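Aminotransferase (Helicobacter pylori, PDB 2FNU) catalyses the pyridoxal-phosphate-dependent transamination of a UDP-linked 4-keto sugar, the second step in making pseudaminic acid for flagellin modification. Local coordinates at residues B[52-55]-B[56-60]; B[117-120]-B[121-124]; B[136-139]-B[140-144]; B[333-336]-B[337-341]. All blocks are in the same frame, centred on the assembly; numbering follows the deposited sequence.

Contact 1 (B[52-55]-B[56-60]). With PMP (4'-deoxy-4'-aminopyridoxal-5'-phosphate), chain E.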
loop_
_atom_site.group_PDB
_atom_site.type_symbol
_atom_site.label_atom_id
_atom_site.label_comp_id
_atom_site.label_asym_id
_atom_site.label_seq_id
_atom_site.Cartn_x
_atom_site.Cartn_y
_atom_site.Cartn_z
ATOM N N VAL B 52 5.261 8.800 -5.894
ATOM C CA VAL B 52 3.882 8.387 -5.646
ATOM C C VAL B 52 3.843 7.035 -4.938
ATOM O O VAL B 52 4.751 6.196 -5.102
ATOM C CB VAL B 52 3.017 8.380 -6.929
ATOM C CG1 VAL B 52 2.879 9.795 -7.491
ATOM C CG2 VAL B 52 3.640 7.484 -7.992
ATOM N N PHE B 53 2.799 6.854 -4.119
ATOM C CA PHE B 53 2.678 5.728 -3.171
ATOM C C PHE B 53 1.271 5.167 -3.246
ATOM O O PHE B 53 0.374 5.831 -3.800
ATOM C CB PHE B 53 2.884 6.228 -1.732
ATOM C CG PHE B 53 4.295 6.620 -1.414
ATOM C CD1 PHE B 53 5.148 5.741 -0.768
ATOM C CD2 PHE B 53 4.774 7.878 -1.774
ATOM C CE1 PHE B 53 6.463 6.106 -0.482
ATOM C CE2 PHE B 53 6.079 8.247 -1.497
ATOM C CZ PHE B 53 6.929 7.366 -0.849
ATOM N N ASN B 54 1.051 3.984 -2.652
ATOM C CA ASN B 54 -0.274 3.372 -2.711
ATOM C C ASN B 54 -1.342 4.154 -1.935
ATOM O O ASN B 54 -2.530 3.982 -2.160
ATOM C CB ASN B 54 -0.233 1.921 -2.206
ATOM C CG ASN B 54 -0.088 1.833 -0.712
ATOM O OD1 ASN B 54 -1.094 1.631 0.027
ATOM N ND2 ASN B 54 1.117 2.028 -0.239
ATOM N N SER B 55 -0.902 4.954 -0.971
ATOM C CA SER B 55 -1.806 5.783 -0.168
ATOM C C SER B 55 -0.999 6.936 0.443
ATOM O O SER B 55 0.233 6.839 0.550
ATOM C CB SER B 55 -2.456 4.986 0.965
ATOM O OG SER B 55 -1.473 4.586 1.915
ATOM N N ALA B 56 -1.684 8.002 0.895
ATOM C CA ALA B 56 -0.949 9.046 1.621
ATOM C C ALA B 56 -0.442 8.561 2.980
ATOM O O ALA B 56 0.532 9.103 3.500
ATOM C CB ALA B 56 -1.777 10.327 1.785
ATOM N N THR B 57 -1.129 7.573 3.568
ATOM C CA THR B 57 -0.669 7.033 4.854
ATOM C C THR B 57 0.696 6.343 4.671
ATOM O O THR B 57 1.592 6.497 5.509
ATOM C CB THR B 57 -1.711 6.083 5.443
ATOM O OG1 THR B 57 -2.939 6.791 5.553
ATOM C CG2 THR B 57 -1.313 5.632 6.833
ATOM N N SER B 58 0.871 5.638 3.553
ATOM C CA SER B 58 2.179 5.058 3.214
ATOM C C SER B 58 3.231 6.136 2.986
ATOM O O SER B 58 4.394 5.996 3.415
ATOM C CB SER B 58 2.086 4.139 1.994
ATOM O OG SER B 58 1.302 2.996 2.287
ATOM N N ALA B 59 2.824 7.199 2.283
ATOM C CA ALA B 59 3.680 8.359 2.071
ATOM C C ALA B 59 4.112 8.983 3.404
ATOM O O ALA B 59 5.304 9.294 3.598
ATOM C CB ALA B 59 2.965 9.371 1.204
ATOM N N LEU B 60 3.162 9.141 4.334
ATOM C CA LEU B 60 3.480 9.742 5.631
ATOM C C LEU B 60 4.481 8.876 6.396
ATOM O O LEU B 60 5.454 9.396 6.960
ATOM C CB LEU B 60 2.204 9.940 6.479
ATOM C CG LEU B 60 1.298 11.109 6.105
ATOM C CD1 LEU B 60 -0.073 10.962 6.757
ATOM C CD2 LEU B 60 1.917 12.433 6.500
HETATM N N1 PMP E . -3.967 13.006 6.175
HETATM C C2 PMP E . -5.168 13.650 6.028
HETATM C C2A PMP E . -5.271 15.095 6.456
HETATM C C3 PMP E . -6.255 12.956 5.477
HETATM O O3 PMP E . -7.452 13.586 5.290
HETATM C C4 PMP E . -6.125 11.599 5.099
HETATM C C4A PMP E . -7.303 10.800 4.584
HETATM N N4A PMP E . -8.554 11.210 5.183
HETATM C C5 PMP E . -4.870 10.989 5.204
HETATM C C6 PMP E . -3.797 11.735 5.689
HETATM C C5A PMP E . -4.641 9.550 4.779
HETATM O O4P PMP E . -4.604 9.540 3.364
HETATM P P PMP E . -4.900 8.168 2.564
HETATM O O1P PMP E . -6.392 7.952 2.650
HETATM O O2P PMP E . -4.494 8.456 1.150
HETATM O O3P PMP E . -4.090 7.055 3.170
#
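Ser55 caps the helix that starts at Ala56: its OG accepts the Ser58 N-H at 3.0 Å with an N-H...O angle of 161°. A chi1 of 66° tucks OG between the residue's own backbone N and carbonyl carbon, over the first turn. The main chain closes the same turn, Ala59 N donating to Ser55 O at 3.1 Å.

The first amides of the helix point to the cofactor phosphate. Ala56 N donates to O2P of PMP at 2.9 Å, while O3P is gripped twice by Thr57, through its N and, at 2.7 Å, through OG1. A phosphate seated on a helix N-terminus is part of the phosphate-binding cup familiar from fold-type I PLP enzymes, where the helix end probably helps to stabilise the negative charge.

Apolar packing is carried by Phe53. Ala59 CA stands over the centre of its ring in a CH-pi contact, 4.0 Å from the centroid, and Ala59 CB touches Phe53 CD2 at 3.8 Å.

The turn thus links strand 49-53 to helix 56-66. Strands 174-178 and 191-195 and helix 86-93 pack against it, and Asn228 O of the second subunit hydrogen-bonds to Ser55 OG.

Contact 2 (B[117-120]-B[121-124])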
loop_
_atom_site.group_PDB
_atom_site.type_symbol
_atom_site.label_atom_id
_atom_site.label_comp_id
_atom_site.label_asym_id
_atom_site.label_seq_id
_atom_site.Cartn_x
_atom_site.Cartn_y
_atom_site.Cartn_z
ATOM N N LEU B 117 5.641 25.008 22.925
ATOM C CA LEU B 117 5.655 23.547 23.010
ATOM C C LEU B 117 7.018 22.952 22.715
ATOM O O LEU B 117 7.221 21.743 22.892
ATOM C CB LEU B 117 4.651 22.954 22.019
ATOM C CG LEU B 117 3.203 23.397 22.210
ATOM C CD1 LEU B 117 2.372 22.868 21.044
ATOM C CD2 LEU B 117 2.639 22.917 23.532
ATOM N N ILE B 118 7.944 23.796 22.266
ATOM C CA ILE B 118 9.251 23.337 21.858
ATOM C C ILE B 118 10.154 23.134 23.070
ATOM O O ILE B 118 10.190 23.969 23.992
ATOM C CB ILE B 118 9.892 24.320 20.855
ATOM C CG1 ILE B 118 9.017 24.414 19.600
ATOM C CG2 ILE B 118 11.311 23.878 20.486
ATOM C CD1 ILE B 118 9.436 25.484 18.562
ATOM N N ASN B 119 10.853 22.010 23.079
ATOM C CA ASN B 119 11.808 21.716 24.136
ATOM C C ASN B 119 12.961 20.916 23.540
ATOM O O ASN B 119 13.045 20.759 22.311
ATOM C CB ASN B 119 11.116 20.954 25.277
ATOM C CG ASN B 119 10.500 19.639 24.816
ATOM O OD1 ASN B 119 11.138 18.863 24.116
ATOM N ND2 ASN B 119 9.260 19.390 25.206
ATOM N N GLU B 120 13.854 20.416 24.391
ATOM C CA GLU B 120 15.043 19.716 23.915
ATOM C C GLU B 120 14.746 18.439 23.129
ATOM O O GLU B 120 15.589 17.981 22.371
ATOM C CB GLU B 120 15.997 19.421 25.089
ATOM C CG GLU B 120 15.390 18.578 26.232
ATOM C CD GLU B 120 14.292 19.299 27.047
ATOM O OE1 GLU B 120 14.273 20.555 27.106
ATOM O OE2 GLU B 120 13.441 18.593 27.634
ATOM N N ARG B 121 13.538 17.894 23.294
ATOM C CA ARG B 121 13.157 16.645 22.619
ATOM C C ARG B 121 12.461 16.874 21.275
ATOM O O ARG B 121 12.236 15.914 20.523
ATOM C CB ARG B 121 12.216 15.847 23.514
ATOM C CG ARG B 121 12.886 15.354 24.788
ATOM C CD ARG B 121 11.989 14.417 25.592
ATOM N NE ARG B 121 12.779 13.738 26.617
ATOM C CZ ARG B 121 13.450 12.603 26.431
ATOM N NH1 ARG B 121 13.418 11.977 25.261
ATOM N NH2 ARG B 121 14.150 12.084 27.430
ATOM N N THR B 122 12.114 18.121 20.974
ATOM C CA THR B 122 11.355 18.401 19.748
ATOM C C THR B 122 12.207 18.163 18.505
ATOM O O THR B 122 13.320 18.667 18.401
ATOM C CB THR B 122 10.817 19.847 19.745
ATOM O OG1 THR B 122 10.227 20.126 21.021
ATOM C CG2 THR B 122 9.749 20.029 18.642
ATOM N N LYS B 123 11.644 17.422 17.547
ATOM C CA LYS B 123 12.337 17.078 16.310
ATOM C C LYS B 123 11.755 17.785 15.076
ATOM O O LYS B 123 12.477 18.121 14.136
ATOM C CB LYS B 123 12.270 15.557 16.107
ATOM C CG LYS B 123 13.042 15.067 14.903
ATOM C CD LYS B 123 14.555 15.226 15.109
ATOM C CE LYS B 123 15.302 14.758 13.875
ATOM N NZ LYS B 123 16.783 14.857 14.026
ATOM N N ALA B 124 10.447 17.998 15.073
ATOM C CA ALA B 124 9.786 18.526 13.885
ATOM C C ALA B 124 8.431 19.083 14.245
ATOM O O ALA B 124 7.934 18.834 15.357
ATOM C CB ALA B 124 9.604 17.397 12.831
HETATM O O HOH W 1 7.807 19.098 21.728
HETATM O O HOH W 2 14.405 20.838 19.942
#
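Two torsions set the polar groups of Asn119 and Thr122 in place: chi1 of 59° lodges the Asn119 amide between its own N and carbonyl carbon, facing onward along the chain, and chi1 of -46° holds Thr122 OG1 beside its backbone N, facing back. The backbone between them is a type I beta turn, closed by Thr122 N donating to Asn119 O at 3.1 Å. Inside this turn Asn119 OD1 accepts the Arg121 N-H at 2.7 Å, in the plane of the amide carbonyl, which is the bond that defines an Asx turn. Thr122 OG1 answers from the far end, taking the Asn119 N-H at 2.9 Å in an almost straight bond of 172°. Ile118 CG2 packs against the same hydroxyl oxygen at 3.9 Å, its side chain roughly perpendicular to that of Thr122.

The turn leads into strand 122-128 of the large sheet. Neighbouring strand 76-79 holds its flank, since Glu76 OE2 accepts from Asn119 ND2 and Ile78 packs on Ile118 and Thr122. One water donates to both Asn119 O and Thr122 O; another accepts from Thr122 OG1 at 2.7 Å and donates to Leu117 O.

Contact 3 (B[136-139]-B[140-144])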
loop_
_atom_site.group_PDB
_atom_site.type_symbol
_atom_site.label_atom_id
_atom_site.label_comp_id
_atom_site.label_asym_id
_atom_site.label_seq_id
_atom_site.Cartn_x
_atom_site.Cartn_y
_atom_site.Cartn_z
ATOM N N GLU B 136 -0.255 28.959 7.929
ATOM C CA GLU B 136 0.579 30.149 7.853
ATOM C C GLU B 136 2.034 29.748 7.661
ATOM O O GLU B 136 2.829 29.648 8.611
ATOM C CB GLU B 136 0.367 31.021 9.096
ATOM C CG GLU B 136 -0.926 31.811 9.031
ATOM C CD GLU B 136 -0.943 32.752 7.838
ATOM O OE1 GLU B 136 -1.869 32.660 7.014
ATOM O OE2 GLU B 136 0.014 33.540 7.693
ATOM N N VAL B 137 2.361 29.478 6.402
ATOM C CA VAL B 137 3.612 28.838 6.045
ATOM C C VAL B 137 4.861 29.623 6.485
ATOM O O VAL B 137 5.811 29.029 6.999
ATOM C CB VAL B 137 3.632 28.535 4.515
ATOM C CG1 VAL B 137 5.052 28.418 3.992
ATOM C CG2 VAL B 137 2.811 27.259 4.223
ATOM N N GLU B 138 4.870 30.938 6.274
ATOM C CA GLU B 138 6.090 31.700 6.570
ATOM C C GLU B 138 6.410 31.656 8.061
ATOM O O GLU B 138 7.561 31.449 8.461
ATOM C CB GLU B 138 5.954 33.140 6.099
ATOM C CG GLU B 138 7.275 33.902 6.110
ATOM C CD GLU B 138 7.206 35.213 5.341
ATOM O OE1 GLU B 138 7.973 36.137 5.693
ATOM O OE2 GLU B 138 6.399 35.317 4.387
ATOM N N SER B 139 5.368 31.811 8.872
ATOM C CA SER B 139 5.524 31.726 10.317
ATOM C C SER B 139 6.140 30.391 10.762
ATOM O O SER B 139 7.084 30.365 11.567
ATOM C CB SER B 139 4.168 31.952 10.981
ATOM O OG SER B 139 4.301 31.926 12.388
ATOM N N VAL B 140 5.605 29.285 10.228
ATOM C CA VAL B 140 6.061 27.954 10.634
ATOM C C VAL B 140 7.490 27.678 10.126
ATOM O O VAL B 140 8.303 27.066 10.843
ATOM C CB VAL B 140 5.073 26.859 10.156
ATOM C CG1 VAL B 140 5.573 25.472 10.530
ATOM C CG2 VAL B 140 3.663 27.103 10.755
ATOM N N GLN B 141 7.780 28.088 8.885
ATOM C CA GLN B 141 9.136 27.963 8.320
ATOM C C GLN B 141 10.176 28.635 9.228
ATOM O O GLN B 141 11.200 28.036 9.582
ATOM C CB GLN B 141 9.210 28.635 6.950
ATOM C CG GLN B 141 8.584 27.858 5.783
ATOM C CD GLN B 141 8.662 28.631 4.477
ATOM O OE1 GLN B 141 8.597 29.880 4.462
ATOM N NE2 GLN B 141 8.782 27.898 3.358
ATOM N N LYS B 142 9.864 29.867 9.611
ATOM C CA LYS B 142 10.797 30.665 10.410
ATOM C C LYS B 142 10.985 30.049 11.774
ATOM O O LYS B 142 12.115 29.973 12.284
ATOM C CB LYS B 142 10.308 32.100 10.544
ATOM C CG LYS B 142 10.540 32.904 9.275
ATOM C CD LYS B 142 10.092 34.338 9.463
ATOM C CE LYS B 142 10.356 35.154 8.202
ATOM N NZ LYS B 142 9.667 36.474 8.281
ATOM N N LEU B 143 9.885 29.589 12.368
ATOM C CA LEU B 143 9.988 28.937 13.673
ATOM C C LEU B 143 10.832 27.659 13.652
ATOM O O LEU B 143 11.641 27.392 14.557
ATOM C CB LEU B 143 8.598 28.652 14.219
ATOM C CG LEU B 143 8.578 28.167 15.670
ATOM C CD1 LEU B 143 9.091 29.229 16.644
ATOM C CD2 LEU B 143 7.183 27.716 16.110
ATOM N N CYS B 144 10.628 26.838 12.625
ATOM C CA CYS B 144 11.373 25.595 12.504
ATOM C C CYS B 144 12.859 25.866 12.268
ATOM O O CYS B 144 13.710 25.203 12.845
ATOM C CB CYS B 144 10.783 24.744 11.374
ATOM S SG CYS B 144 9.206 23.931 11.829
#
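Glu138 and Lys142, one helical turn apart, run side by side and point the same way, ending in a salt bridge of 3.1 Å between Glu138 OE1 and Lys142 NZ. The lysine nitrogen approaches the anti lone pair of OE1, on the side away from the other carboxylate oxygen. Glu138 reaches this position with CG anti to its backbone N (chi1 -168°) and the chain stretched beyond it; Lys142 is likewise extended and its methylenes run along the glutamate, CE lying 3.9 Å from Glu138 CG. In the backbone, Lys142 N donates to Glu138 O at 3.0 Å.

Both residues belong to helix 137-146, the crossover helix of the beta-alpha-beta unit formed with strands 122-128 and 150-154. Val140 lies on its buried side, against Phe151 of strand 150-154. Its N donates to Glu136 O at 3.2 Å, and its CG2 approaches that same oxygen at 3.4 Å. On the flank next to it, Val137 CG1 meets the amide carbon CD of Gln141 at 3.6 Å, the two side chains crossing at a slant. Beyond this contact Gln141 NE2 donates to Phe171 O, which probably helps to hold the amide against the valine methyl.

Contact 4 (B[333-336]-B[337-341])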
loop_
_atom_site.group_PDB
_atom_site.type_symbol
_atom_site.label_atom_id
_atom_site.label_comp_id
_atom_site.label_asym_id
_atom_site.label_seq_id
_atom_site.Cartn_x
_atom_site.Cartn_y
_atom_site.Cartn_z
ATOM N N PRO B 333 -7.663 18.090 27.306
ATOM C CA PRO B 333 -8.358 18.589 26.113
ATOM C C PRO B 333 -7.992 20.035 25.800
ATOM O O PRO B 333 -7.732 20.834 26.709
ATOM C CB PRO B 333 -9.841 18.475 26.489
ATOM C CG PRO B 333 -9.867 17.360 27.534
ATOM C CD PRO B 333 -8.602 17.576 28.321
ATOM N N LEU B 334 -7.963 20.362 24.511
ATOM C CA LEU B 334 -7.680 21.712 24.052
ATOM C C LEU B 334 -8.983 22.381 23.649
ATOM O O LEU B 334 -9.675 21.910 22.731
ATOM C CB LEU B 334 -6.750 21.661 22.843
ATOM C CG LEU B 334 -5.381 21.027 23.119
ATOM C CD1 LEU B 334 -4.714 20.668 21.806
ATOM C CD2 LEU B 334 -4.506 21.998 23.919
ATOM N N LYS B 335 -9.323 23.487 24.316
ATOM C CA LYS B 335 -10.595 24.153 24.057
ATOM C C LYS B 335 -10.786 24.466 22.573
ATOM O O LYS B 335 -11.881 24.283 22.033
ATOM C CB LYS B 335 -10.720 25.440 24.891
ATOM C CG LYS B 335 -11.971 26.254 24.588
ATOM C CD LYS B 335 -12.058 27.529 25.453
ATOM C CE LYS B 335 -13.223 28.420 25.016
ATOM N NZ LYS B 335 -14.518 27.692 24.943
ATOM N N SER B 336 -9.725 24.932 21.919
ATOM C CA SER B 336 -9.839 25.291 20.502
ATOM C C SER B 336 -10.232 24.101 19.643
ATOM O O SER B 336 -11.025 24.244 18.707
ATOM C CB SER B 336 -8.545 25.932 19.998
ATOM O OG SER B 336 -7.432 25.060 20.150
ATOM N N ALA B 337 -9.689 22.931 19.964
ATOM C CA ALA B 337 -9.983 21.714 19.181
ATOM C C ALA B 337 -11.385 21.184 19.486
ATOM O O ALA B 337 -12.138 20.789 18.587
ATOM C CB ALA B 337 -8.940 20.633 19.458
ATOM N N GLU B 338 -11.729 21.152 20.780
ATOM C CA GLU B 338 -13.054 20.684 21.208
ATOM C C GLU B 338 -14.171 21.544 20.616
ATOM O O GLU B 338 -15.156 21.010 20.076
ATOM C CB GLU B 338 -13.170 20.685 22.742
ATOM C CG GLU B 338 -12.150 19.791 23.454
ATOM C CD GLU B 338 -12.377 18.303 23.215
ATOM O OE1 GLU B 338 -13.537 17.848 23.313
ATOM O OE2 GLU B 338 -11.392 17.579 22.944
ATOM N N ASP B 339 -14.017 22.865 20.715
ATOM C CA ASP B 339 -15.030 23.786 20.174
ATOM C C ASP B 339 -15.147 23.625 18.662
ATOM O O ASP B 339 -16.261 23.595 18.136
ATOM C CB ASP B 339 -14.722 25.258 20.498
ATOM C CG ASP B 339 -14.893 25.605 21.983
ATOM O OD1 ASP B 339 -15.463 24.810 22.758
ATOM O OD2 ASP B 339 -14.415 26.688 22.359
ATOM N N PHE B 340 -14.005 23.511 17.966
ATOM C CA PHE B 340 -14.051 23.348 16.516
ATOM C C PHE B 340 -14.781 22.055 16.125
ATOM O O PHE B 340 -15.658 22.046 15.258
ATOM C CB PHE B 340 -12.636 23.350 15.924
ATOM C CG PHE B 340 -12.628 23.333 14.423
ATOM C CD1 PHE B 340 -12.673 24.517 13.705
ATOM C CD2 PHE B 340 -12.594 22.119 13.727
ATOM C CE1 PHE B 340 -12.689 24.482 12.296
ATOM C CE2 PHE B 340 -12.603 22.080 12.335
ATOM C CZ PHE B 340 -12.653 23.266 11.624
ATOM N N TYR B 341 -14.397 20.951 16.758
ATOM C CA TYR B 341 -15.057 19.666 16.490
ATOM C C TYR B 341 -16.562 19.732 16.748
ATOM O O TYR B 341 -17.357 19.237 15.954
ATOM C CB TYR B 341 -14.414 18.604 17.370
ATOM C CG TYR B 341 -15.069 17.246 17.397
ATOM C CD1 TYR B 341 -15.315 16.533 16.226
ATOM C CD2 TYR B 341 -15.380 16.642 18.616
ATOM C CE1 TYR B 341 -15.895 15.247 16.268
ATOM C CE2 TYR B 341 -15.949 15.359 18.673
ATOM C CZ TYR B 341 -16.205 14.680 17.502
ATOM O OH TYR B 341 -16.739 13.413 17.564
#
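The backbone enters helix 335-343 at Leu334, the N-cap residue, whose O accepts a nearly straight bond from Glu338 N (2.9 Å, 174°) and a weak, strongly bent one from Ala337 N. This is a helix N-terminus without a capping side chain of its own: Leu334 offers CB, which packs 4.2 Å from Ala337 CB. The i to i+4 pattern continues with Asp339 N donating to Lys335 O at 2.9 Å and Phe340 N to Ser336 O.

Ahead of the helix, Pro333 CB lies 4.0 Å from both CG and OE2 of Glu338. The glutamate chain bends at chi2 (-68°), folding its carboxylate back toward the proline. There OE2 is held from outside the two segments, by Tyr320 OH and Gln321 NE2; Tyr320 OH also bonds to Leu334 N, so one tyrosine ties together the start of the helix and a residue of its first turn. Ser336 OG is engaged with Ile103 N. Phe340 points away from the N-terminal turn to meet Tyr130 edge to face, and its side chain comes within about 6 Å of that of His315, a substrate-binding residue.

On the solvent-facing flank, Lys335 and Asp339 form an i to i+4 salt bridge. The lysine runs extended from CB as far as CE and then turns at chi4, which brings its ammonium back to the carboxylate; NZ donates to the syn lone pair of Asp339 OD2 at 2.8 Å, and the same oxygen rests 3.3 Å from Lys335 CG.

Contact 1 is wholly buried and differs in kind from the rest: its helix end is capped by a serine and spends its first amides on the cofactor phosphate. Contact 2 lies at the surface, about 26 Å away between centres, yet both reach the same sheet. Contacts 3 and 4 are partly buried helix starts, each with an i to i+4 lysine-carboxylate bridge on its outer side, through the anti lone pair in 136-144 but the syn one in 333-341. Contacts 2 and 3 belong to consecutive elements, strand 122-128 and helix 137-146, and touch where Ile118 CD1 packs 4.0 Å from Leu143 CD2. Contact 4 lies across the chain's centre from contact 1.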